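DUF1987 domain-containing protein (Pseudomonas aeruginosa, PDB 6K4F) acts, probably as a regulatory phosphoprotein, in the SiaABC threonine phosphorylation pathway that controls biofilm formation in response to carbon availability. Local coordinates at residues Leu6-Thr11 against Tyr38-Gln43; Gly42-Trp47 against Met77-Leu82; Glu112-Cys117 against Phe121-His126. One frame throughout, in Å; residues are numbered along the deposited sequence.

In the fold
The three contacts run across the helix layer of one six-stranded mixed sheet, from one outermost strand, 6-8, to the other, 121-125. Contact 1 and contact 2 share helix 37-53 and its residues Gly42 and Gln43; their centres are about 11 Å apart and they touch. Contact 2 carries on to helix 70-88, whose Met77 and Leu80 pack against Phe113 of contact 3, about 17 Å away between centres. Contacts 1 and 3 lie about 22 Å apart, centre to centre, on opposite sides of the chain's centre. Contact 3 opens only after the other two have closed along the chain; the packed helices 37-53 and 70-88 link the first strand's side of the sheet to the last strand's.

Contact 1: Leu6-Thr11 against Tyr38-Gln43; sequences LHIPGT and YELFGQ
Ile8 and Gln43 meet methyl to amide. CD1 of Ile8 stands 3.7 Å from Gln43 NE2 and almost as near to CD and OE1, so the methyl sits over the flat group as a whole and not against any one of its atoms. Two things put the amide there. Gln43 CG lies between the backbone N and the carbonyl carbon (chi1 64°), and the chain beyond it is extended, carrying the amide back beside the preceding turn. There NE2 donates to Leu40 O at 2.9 Å, a nearly straight bond (168°) lying in the plane of the amide, which should hold the group against rotation while Ile8 packs on it.

The other branch of Ile8 does separate work: CG2 and the end of Leu40 pass in opposite directions, CG2 touching Leu40 CD1 at 3.9 Å. One turn of helix thus receives both arms of the isoleucine. Leu6, on the same side of the strand, makes a looser contact, its CD1 4.1 Å from Gln43 O, and also leans on Val44 and Trp47 further along the helix. Backbone hydrogen bonds of Leu6 with Gly19 and of Ile8 with Ile17 tie this short strand into the sheet. No hydrogen bond crosses between the two segments; this is a nearly antiparallel helix covering an outermost strand of the sheet, as in a layered alpha/beta fold.

Contact 2: Gly42-Trp47 against Met77-Leu82; sequences GQVIDW and MDILDL
Ile45 and Ile79 face each other between two nearly parallel helices, the helix layer over the sheet of this alpha/beta fold. The short axes run in the same direction, 6° apart, and approach to 10.1 Å. Parallel running is what successive beta-alpha-beta crossovers produce: each helix follows a strand and returns the chain to the start of the next parallel one.

Ile79 is the side chain to follow. Its CB sets off along the flank of the helix, neither at the neighbour nor away from it, and the longer branch makes the reach. CG1 is anti to the carbonyl carbon (chi1 -68°) and meets CG1 of Ile45 at 3.7 Å, methylene against methylene. The branch then continues extended, so that CD1 passes beyond Ile45 and ends against Val44 CG1, 3.8 Å away. One isoleucine therefore bridges two adjacent residues of the partner helix. Beneath the pair lies the sheet: Ile79 also packs on Met28 and Val44 on Leu26, both from strand 25-29, which closes the apolar layer from below.

Ile45 has the same rotamer as Ile79, and the two side chains cross at a slant instead of meeting end on. No hydrogen bond or salt bridge joins the segments, so buried aliphatic packing carries the contact. Further out, where Tyr38 leans on both Ile45 and Asp78, the tip of the Ile45 branch turns to an acidic residue but uses only its carbon: Ile45 CD1 rests 4.0 Å from Asp78 CB.

Contact 3: Glu112-Cys117 against Phe121-His126; sequences EFREDC and FAIQAH
Phe121 lies flat beneath Arg114, and that is the tight half of this contact. Arg114 CB stands 3.9 Å from the centroid of the ring and only 12° off its normal, a CH-pi contact over the face, with Arg114 CA above the same ring. The helix backbone itself is thus part of the lid. Round the rim, Cys117 SG comes to the edge near the ring plane, 3.8 Å from Phe121 CD2, as a sulfur-aromatic contact. Phe113 adds its CB at 3.8 Å from Phe121 CZ, while its ring is taken up by helix 70-88. Phe121 is put under the helix by a first torsion of -171°, CG anti to the backbone N, and it packs on Leu95 and Trp97 of the next strand as well.

The loose half follows Arg114 outward. Its chain is extended from CG to NE and runs out across the strand, CD touching Ile123 CD1 at 3.8 Å. At the end NE gives Phe121 O a bond of 3.0 Å, but a bent and weak one (126°). The guanidinium is turned well away from the plane of the ring, so the two do not stack. NH2 instead reaches a water at 3.2 Å, and that water also accepts from Phe121 N, bridging the exposed arginine to the strand backbone.

Helix 108-115 folding back over strand 121-125, which pairs with strand 93-99, is the closing half of a beta-alpha-beta crossover at the outermost strand 121-125, the last of the chain.

Contact 1: Leu6-Thr11 against Tyr38-Gln43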
loop_
_atom_site.group_PDB
_atom_site.type_symbol
_atom_site.label_atom_id
_atom_site.label_comp_id
_atom_site.label_asym_id
_atom_site.label_seq_id
_atom_site.Cartn_x
_atom_site.Cartn_y
_atom_site.Cartn_z
ATOM N N LEU A 6 6.808 6.969 8.409
ATOM C CA LEU A 6 7.248 7.125 7.035
ATOM C C LEU A 6 6.522 8.327 6.451
ATOM O O LEU A 6 5.301 8.462 6.611
ATOM C CB LEU A 6 6.924 5.848 6.253
ATOM C CG LEU A 6 7.181 5.687 4.756
ATOM C CD1 LEU A 6 8.635 5.448 4.469
ATOM C CD2 LEU A 6 6.361 4.506 4.272
ATOM N N HIS A 7 7.261 9.212 5.791
ATOM C CA HIS A 7 6.634 10.417 5.259
ATOM C C HIS A 7 7.327 10.804 3.958
ATOM O O HIS A 7 8.380 11.447 3.970
ATOM C CB HIS A 7 6.674 11.559 6.268
ATOM C CG HIS A 7 5.879 12.746 5.829
ATOM N ND1 HIS A 7 6.432 13.791 5.121
ATOM C CD2 HIS A 7 4.558 13.024 5.942
ATOM C CE1 HIS A 7 5.492 14.675 4.840
ATOM N NE2 HIS A 7 4.346 14.235 5.327
ATOM N N ILE A 8 6.717 10.434 2.839
ATOM C CA ILE A 8 7.243 10.720 1.512
ATOM C C ILE A 8 6.351 11.785 0.885
ATOM O O ILE A 8 5.173 11.509 0.587
ATOM C CB ILE A 8 7.278 9.454 0.641
ATOM C CG1 ILE A 8 7.832 8.280 1.437
ATOM C CG2 ILE A 8 8.061 9.695 -0.663
ATOM C CD1 ILE A 8 9.247 8.504 1.927
ATOM N N PRO A 9 6.848 13.003 0.665
ATOM C CA PRO A 9 6.035 14.043 0.026
ATOM C C PRO A 9 5.683 13.684 -1.405
ATOM O O PRO A 9 6.517 13.176 -2.159
ATOM C CB PRO A 9 6.941 15.281 0.066
ATOM C CG PRO A 9 7.949 14.982 1.111
ATOM C CD PRO A 9 8.171 13.510 1.070
ATOM N N GLY A 10 4.440 13.969 -1.780
ATOM C CA GLY A 10 4.015 13.710 -3.146
ATOM C C GLY A 10 4.633 14.683 -4.134
ATOM O O GLY A 10 4.987 15.817 -3.802
ATOM N N THR A 11 4.764 14.220 -5.378
ATOM C CA THR A 11 5.248 15.035 -6.484
ATOM C C THR A 11 4.365 14.783 -7.696
ATOM O O THR A 11 3.418 13.993 -7.653
ATOM C CB THR A 11 6.709 14.731 -6.856
ATOM O OG1 THR A 11 6.787 13.429 -7.452
ATOM C CG2 THR A 11 7.628 14.797 -5.629
ATOM N N TYR A 38 11.786 1.255 -7.437
ATOM C CA TYR A 38 12.332 0.665 -6.225
ATOM C C TYR A 38 13.072 1.699 -5.380
ATOM O O TYR A 38 13.161 1.541 -4.160
ATOM C CB TYR A 38 13.228 -0.524 -6.550
ATOM C CG TYR A 38 12.956 -1.703 -5.633
ATOM C CD1 TYR A 38 13.894 -2.100 -4.681
ATOM C CD2 TYR A 38 11.748 -2.398 -5.697
ATOM C CE1 TYR A 38 13.646 -3.168 -3.833
ATOM C CE2 TYR A 38 11.492 -3.464 -4.852
ATOM C CZ TYR A 38 12.445 -3.844 -3.923
ATOM O OH TYR A 38 12.200 -4.904 -3.080
ATOM N N GLU A 39 13.589 2.768 -5.993
ATOM C CA GLU A 39 14.145 3.857 -5.190
ATOM C C GLU A 39 13.066 4.482 -4.317
ATOM O O GLU A 39 13.318 4.840 -3.157
ATOM C CB GLU A 39 14.781 4.923 -6.083
ATOM C CG GLU A 39 16.295 4.819 -6.235
ATOM C CD GLU A 39 17.016 4.588 -4.913
ATOM O OE1 GLU A 39 17.418 3.433 -4.647
ATOM O OE2 GLU A 39 17.188 5.561 -4.144
ATOM N N LEU A 40 11.849 4.600 -4.850
ATOM C CA LEU A 40 10.755 5.204 -4.097
ATOM C C LEU A 40 10.116 4.216 -3.122
ATOM O O LEU A 40 9.867 4.561 -1.963
ATOM C CB LEU A 40 9.715 5.760 -5.067
ATOM C CG LEU A 40 8.514 6.423 -4.399
ATOM C CD1 LEU A 40 8.915 7.811 -3.933
ATOM C CD2 LEU A 40 7.331 6.471 -5.362
ATOM N N PHE A 41 9.849 2.974 -3.554
ATOM C CA PHE A 41 9.067 2.050 -2.740
ATOM C C PHE A 41 9.897 1.112 -1.885
ATOM O O PHE A 41 9.327 0.409 -1.036
ATOM C CB PHE A 41 8.154 1.192 -3.640
ATOM C CG PHE A 41 6.983 1.952 -4.185
ATOM C CD1 PHE A 41 5.904 2.268 -3.370
ATOM C CD2 PHE A 41 6.978 2.381 -5.506
ATOM C CE1 PHE A 41 4.824 2.993 -3.876
ATOM C CE2 PHE A 41 5.914 3.101 -6.022
ATOM C CZ PHE A 41 4.834 3.415 -5.211
ATOM N N GLY A 42 11.204 1.019 -2.129
ATOM C CA GLY A 42 12.015 0.117 -1.333
ATOM C C GLY A 42 11.911 0.438 0.143
ATOM O O GLY A 42 11.749 -0.457 0.975
ATOM N N GLN A 43 11.952 1.727 0.474
ATOM C CA GLN A 43 11.825 2.156 1.862
ATOM C C GLN A 43 10.428 1.887 2.416
ATOM O O GLN A 43 10.272 1.741 3.636
ATOM C CB GLN A 43 12.162 3.640 1.970
ATOM C CG GLN A 43 11.186 4.522 1.208
ATOM C CD GLN A 43 11.728 5.886 0.855
ATOM O OE1 GLN A 43 12.480 6.512 1.637
ATOM N NE2 GLN A 43 11.330 6.390 -0.326
#

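Contact 2: Gly42-Trp47 against Met77-Leu82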
loop_
_atom_site.group_PDB
_atom_site.type_symbol
_atom_site.label_atom_id
_atom_site.label_comp_id
_atom_site.label_asym_id
_atom_site.label_seq_id
_atom_site.Cartn_x
_atom_site.Cartn_y
_atom_site.Cartn_z
ATOM N N GLY A 42 11.204 1.019 -2.129
ATOM C CA GLY A 42 12.015 0.117 -1.333
ATOM C C GLY A 42 11.911 0.438 0.143
ATOM O O GLY A 42 11.749 -0.457 0.975
ATOM N N GLN A 43 11.952 1.727 0.474
ATOM C CA GLN A 43 11.825 2.156 1.862
ATOM C C GLN A 43 10.428 1.887 2.416
ATOM O O GLN A 43 10.272 1.741 3.636
ATOM C CB GLN A 43 12.162 3.640 1.970
ATOM C CG GLN A 43 11.186 4.522 1.208
ATOM C CD GLN A 43 11.728 5.886 0.855
ATOM O OE1 GLN A 43 12.480 6.512 1.637
ATOM N NE2 GLN A 43 11.330 6.390 -0.326
ATOM N N VAL A 44 9.406 1.842 1.549
ATOM C CA VAL A 44 8.049 1.532 2.005
ATOM C C VAL A 44 7.937 0.058 2.351
ATOM O O VAL A 44 7.382 -0.323 3.390
ATOM C CB VAL A 44 7.017 1.929 0.936
ATOM C CG1 VAL A 44 5.571 1.653 1.444
ATOM C CG2 VAL A 44 7.220 3.377 0.520
ATOM N N ILE A 45 8.449 -0.796 1.465
ATOM C CA ILE A 45 8.523 -2.221 1.752
ATOM C C ILE A 45 9.253 -2.443 3.066
ATOM O O ILE A 45 8.803 -3.198 3.939
ATOM C CB ILE A 45 9.212 -2.951 0.583
ATOM C CG1 ILE A 45 8.333 -2.858 -0.670
ATOM C CG2 ILE A 45 9.502 -4.401 0.942
ATOM C CD1 ILE A 45 9.006 -3.368 -1.940
ATOM N N ASP A 46 10.394 -1.770 3.226
ATOM C CA ASP A 46 11.178 -1.896 4.448
ATOM C C ASP A 46 10.365 -1.497 5.670
ATOM O O ASP A 46 10.373 -2.194 6.687
ATOM C CB ASP A 46 12.441 -1.034 4.323
ATOM C CG ASP A 46 13.489 -1.365 5.366
ATOM O OD1 ASP A 46 13.374 -0.871 6.512
ATOM O OD2 ASP A 46 14.439 -2.107 5.033
ATOM N N TRP A 47 9.655 -0.365 5.591
ATOM C CA TRP A 47 8.864 0.091 6.730
ATOM C C TRP A 47 7.791 -0.931 7.093
ATOM O O TRP A 47 7.568 -1.227 8.274
ATOM C CB TRP A 47 8.246 1.456 6.407
ATOM C CG TRP A 47 7.558 2.137 7.564
ATOM C CD1 TRP A 47 8.111 3.011 8.443
ATOM C CD2 TRP A 47 6.181 2.004 7.940
ATOM N NE1 TRP A 47 7.170 3.434 9.354
ATOM C CE2 TRP A 47 5.973 2.838 9.060
ATOM C CE3 TRP A 47 5.104 1.271 7.434
ATOM C CZ2 TRP A 47 4.732 2.941 9.700
ATOM C CZ3 TRP A 47 3.871 1.376 8.063
ATOM C CH2 TRP A 47 3.690 2.210 9.178
ATOM N N MET A 77 2.438 -4.898 -5.667
ATOM C CA MET A 77 2.250 -6.337 -5.503
ATOM C C MET A 77 3.200 -6.895 -4.448
ATOM O O MET A 77 2.824 -7.783 -3.668
ATOM C CB MET A 77 2.448 -7.044 -6.841
ATOM C CG MET A 77 2.254 -8.541 -6.781
ATOM S SD MET A 77 0.497 -8.939 -6.800
ATOM C CE MET A 77 0.120 -8.364 -8.444
ATOM N N ASP A 78 4.430 -6.361 -4.391
ATOM C CA ASP A 78 5.393 -6.789 -3.382
ATOM C C ASP A 78 4.905 -6.447 -1.982
ATOM O O ASP A 78 5.003 -7.269 -1.065
ATOM C CB ASP A 78 6.761 -6.140 -3.637
ATOM C CG ASP A 78 7.485 -6.716 -4.868
ATOM O OD1 ASP A 78 7.099 -7.796 -5.358
ATOM O OD2 ASP A 78 8.460 -6.081 -5.329
ATOM N N ILE A 79 4.376 -5.237 -1.801
ATOM C CA ILE A 79 3.785 -4.861 -0.518
ATOM C C ILE A 79 2.609 -5.773 -0.178
ATOM O O ILE A 79 2.508 -6.303 0.935
ATOM C CB ILE A 79 3.364 -3.383 -0.552
ATOM C CG1 ILE A 79 4.610 -2.478 -0.626
ATOM C CG2 ILE A 79 2.504 -3.049 0.661
ATOM C CD1 ILE A 79 4.284 -1.019 -0.938
ATOM N N LEU A 80 1.701 -5.964 -1.129
ATOM C CA LEU A 80 0.546 -6.826 -0.881
ATOM C C LEU A 80 0.977 -8.251 -0.556
ATOM O O LEU A 80 0.379 -8.908 0.304
ATOM C CB LEU A 80 -0.386 -6.807 -2.092
ATOM C CG LEU A 80 -1.042 -5.450 -2.374
ATOM C CD1 LEU A 80 -2.000 -5.524 -3.566
ATOM C CD2 LEU A 80 -1.754 -4.927 -1.134
ATOM N N ASP A 81 2.024 -8.747 -1.227
ATOM C CA ASP A 81 2.498 -10.093 -0.930
ATOM C C ASP A 81 3.086 -10.178 0.474
ATOM O O ASP A 81 2.921 -11.203 1.152
ATOM C CB ASP A 81 3.507 -10.553 -1.990
ATOM C CG ASP A 81 2.832 -11.069 -3.281
ATOM O OD1 ASP A 81 1.712 -11.620 -3.209
ATOM O OD2 ASP A 81 3.430 -10.939 -4.374
ATOM N N LEU A 82 3.748 -9.111 0.939
ATOM C CA LEU A 82 4.188 -9.057 2.333
ATOM C C LEU A 82 2.997 -9.114 3.285
ATOM O O LEU A 82 3.013 -9.847 4.282
ATOM C CB LEU A 82 5.009 -7.790 2.582
ATOM C CG LEU A 82 6.532 -7.931 2.644
ATOM C CD1 LEU A 82 6.938 -8.620 3.935
ATOM C CD2 LEU A 82 7.068 -8.694 1.441
#

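Contact 3: Glu112-Cys117 against Phe121-His126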
loop_
_atom_site.group_PDB
_atom_site.type_symbol
_atom_site.label_atom_id
_atom_site.label_comp_id
_atom_site.label_asym_id
_atom_site.label_seq_id
_atom_site.Cartn_x
_atom_site.Cartn_y
_atom_site.Cartn_z
ATOM N N GLU A 112 -8.022 -6.927 -9.651
ATOM C CA GLU A 112 -7.000 -7.944 -9.855
ATOM C C GLU A 112 -6.122 -8.109 -8.622
ATOM O O GLU A 112 -5.793 -9.240 -8.244
ATOM C CB GLU A 112 -6.161 -7.595 -11.085
ATOM C CG GLU A 112 -6.949 -7.795 -12.376
ATOM C CD GLU A 112 -6.390 -7.006 -13.539
ATOM O OE1 GLU A 112 -5.448 -6.233 -13.327
ATOM O OE2 GLU A 112 -6.890 -7.166 -14.669
ATOM N N PHE A 113 -5.710 -7.002 -7.994
ATOM C CA PHE A 113 -4.995 -7.097 -6.726
ATOM C C PHE A 113 -5.854 -7.805 -5.679
ATOM O O PHE A 113 -5.363 -8.652 -4.922
ATOM C CB PHE A 113 -4.627 -5.699 -6.211
ATOM C CG PHE A 113 -3.434 -5.059 -6.892
ATOM C CD1 PHE A 113 -2.358 -5.809 -7.313
ATOM C CD2 PHE A 113 -3.392 -3.680 -7.060
ATOM C CE1 PHE A 113 -1.261 -5.200 -7.913
ATOM C CE2 PHE A 113 -2.302 -3.061 -7.650
ATOM C CZ PHE A 113 -1.233 -3.823 -8.079
ATOM N N ARG A 114 -7.129 -7.441 -5.599
ATOM C CA ARG A 114 -8.007 -8.046 -4.594
ATOM C C ARG A 114 -8.057 -9.569 -4.733
ATOM O O ARG A 114 -8.083 -10.296 -3.731
ATOM C CB ARG A 114 -9.408 -7.452 -4.706
ATOM C CG ARG A 114 -10.404 -8.010 -3.697
ATOM C CD ARG A 114 -11.641 -7.149 -3.624
ATOM N NE ARG A 114 -12.571 -7.656 -2.620
ATOM C CZ ARG A 114 -13.693 -8.312 -2.903
ATOM N NH1 ARG A 114 -14.043 -8.510 -4.162
ATOM N NH2 ARG A 114 -14.477 -8.746 -1.927
ATOM N N GLU A 115 -8.038 -10.075 -5.963
ATOM C CA GLU A 115 -8.078 -11.518 -6.145
ATOM C C GLU A 115 -6.829 -12.206 -5.611
ATOM O O GLU A 115 -6.861 -13.414 -5.355
ATOM C CB GLU A 115 -8.295 -11.835 -7.625
ATOM C CG GLU A 115 -9.677 -11.374 -8.101
ATOM C CD GLU A 115 -9.877 -11.475 -9.602
ATOM O OE1 GLU A 115 -10.581 -12.410 -10.041
ATOM O OE2 GLU A 115 -9.354 -10.610 -10.340
ATOM N N ASP A 116 -5.732 -11.470 -5.420
ATOM C CA ASP A 116 -4.520 -12.061 -4.876
ATOM C C ASP A 116 -4.447 -11.991 -3.355
ATOM O O ASP A 116 -3.489 -12.517 -2.775
ATOM C CB ASP A 116 -3.274 -11.370 -5.470
ATOM C CG ASP A 116 -3.271 -11.355 -6.998
ATOM O OD1 ASP A 116 -3.812 -12.307 -7.612
ATOM O OD2 ASP A 116 -2.717 -10.394 -7.588
ATOM N N CYS A 117 -5.415 -11.355 -2.693
ATOM C CA CYS A 117 -5.340 -11.085 -1.263
ATOM C C CYS A 117 -6.424 -11.845 -0.516
ATOM O O CYS A 117 -7.543 -11.965 -1.003
ATOM C CB CYS A 117 -5.491 -9.591 -0.975
ATOM S SG CYS A 117 -4.206 -8.620 -1.793
ATOM N N PHE A 121 -10.347 -6.387 1.809
ATOM C CA PHE A 121 -9.809 -5.558 0.727
ATOM C C PHE A 121 -11.033 -4.884 0.120
ATOM O O PHE A 121 -11.734 -5.468 -0.713
ATOM C CB PHE A 121 -9.048 -6.422 -0.282
ATOM C CG PHE A 121 -8.256 -5.654 -1.334
ATOM C CD1 PHE A 121 -8.849 -4.668 -2.117
ATOM C CD2 PHE A 121 -6.931 -5.996 -1.589
ATOM C CE1 PHE A 121 -8.133 -4.014 -3.101
ATOM C CE2 PHE A 121 -6.201 -5.342 -2.572
ATOM C CZ PHE A 121 -6.793 -4.354 -3.332
ATOM N N ALA A 122 -11.304 -3.674 0.567
ATOM C CA ALA A 122 -12.505 -2.945 0.190
ATOM C C ALA A 122 -12.181 -2.009 -0.964
ATOM O O ALA A 122 -11.309 -1.139 -0.837
ATOM C CB ALA A 122 -13.024 -2.152 1.390
ATOM N N ILE A 123 -12.870 -2.187 -2.084
ATOM C CA ILE A 123 -12.743 -1.300 -3.233
ATOM C C ILE A 123 -13.955 -0.387 -3.202
ATOM O O ILE A 123 -15.092 -0.839 -3.394
ATOM C CB ILE A 123 -12.655 -2.079 -4.549
ATOM C CG1 ILE A 123 -11.486 -3.061 -4.495
ATOM C CG2 ILE A 123 -12.516 -1.114 -5.712
ATOM C CD1 ILE A 123 -11.405 -3.995 -5.709
ATOM N N GLN A 124 -13.717 0.897 -2.974
ATOM C CA GLN A 124 -14.769 1.808 -2.549
ATOM C C GLN A 124 -14.822 3.016 -3.466
ATOM O O GLN A 124 -13.872 3.809 -3.513
ATOM C CB GLN A 124 -14.537 2.229 -1.101
ATOM C CG GLN A 124 -14.365 1.037 -0.178
ATOM C CD GLN A 124 -15.007 1.245 1.171
ATOM O OE1 GLN A 124 -14.590 2.112 1.934
ATOM N NE2 GLN A 124 -16.028 0.445 1.475
ATOM N N ALA A 125 -15.932 3.152 -4.187
ATOM C CA ALA A 125 -16.175 4.330 -5.003
ATOM C C ALA A 125 -16.624 5.492 -4.128
ATOM O O ALA A 125 -17.243 5.304 -3.078
ATOM C CB ALA A 125 -17.225 4.032 -6.071
ATOM N N HIS A 126 -16.304 6.704 -4.569
ATOM C CA HIS A 126 -16.653 7.903 -3.815
ATOM C C HIS A 126 -17.276 8.971 -4.712
ATOM O O HIS A 126 -16.822 9.200 -5.833
ATOM C CB HIS A 126 -15.418 8.469 -3.110
HETATM O O HOH W 1 -12.350 -8.605 0.481
#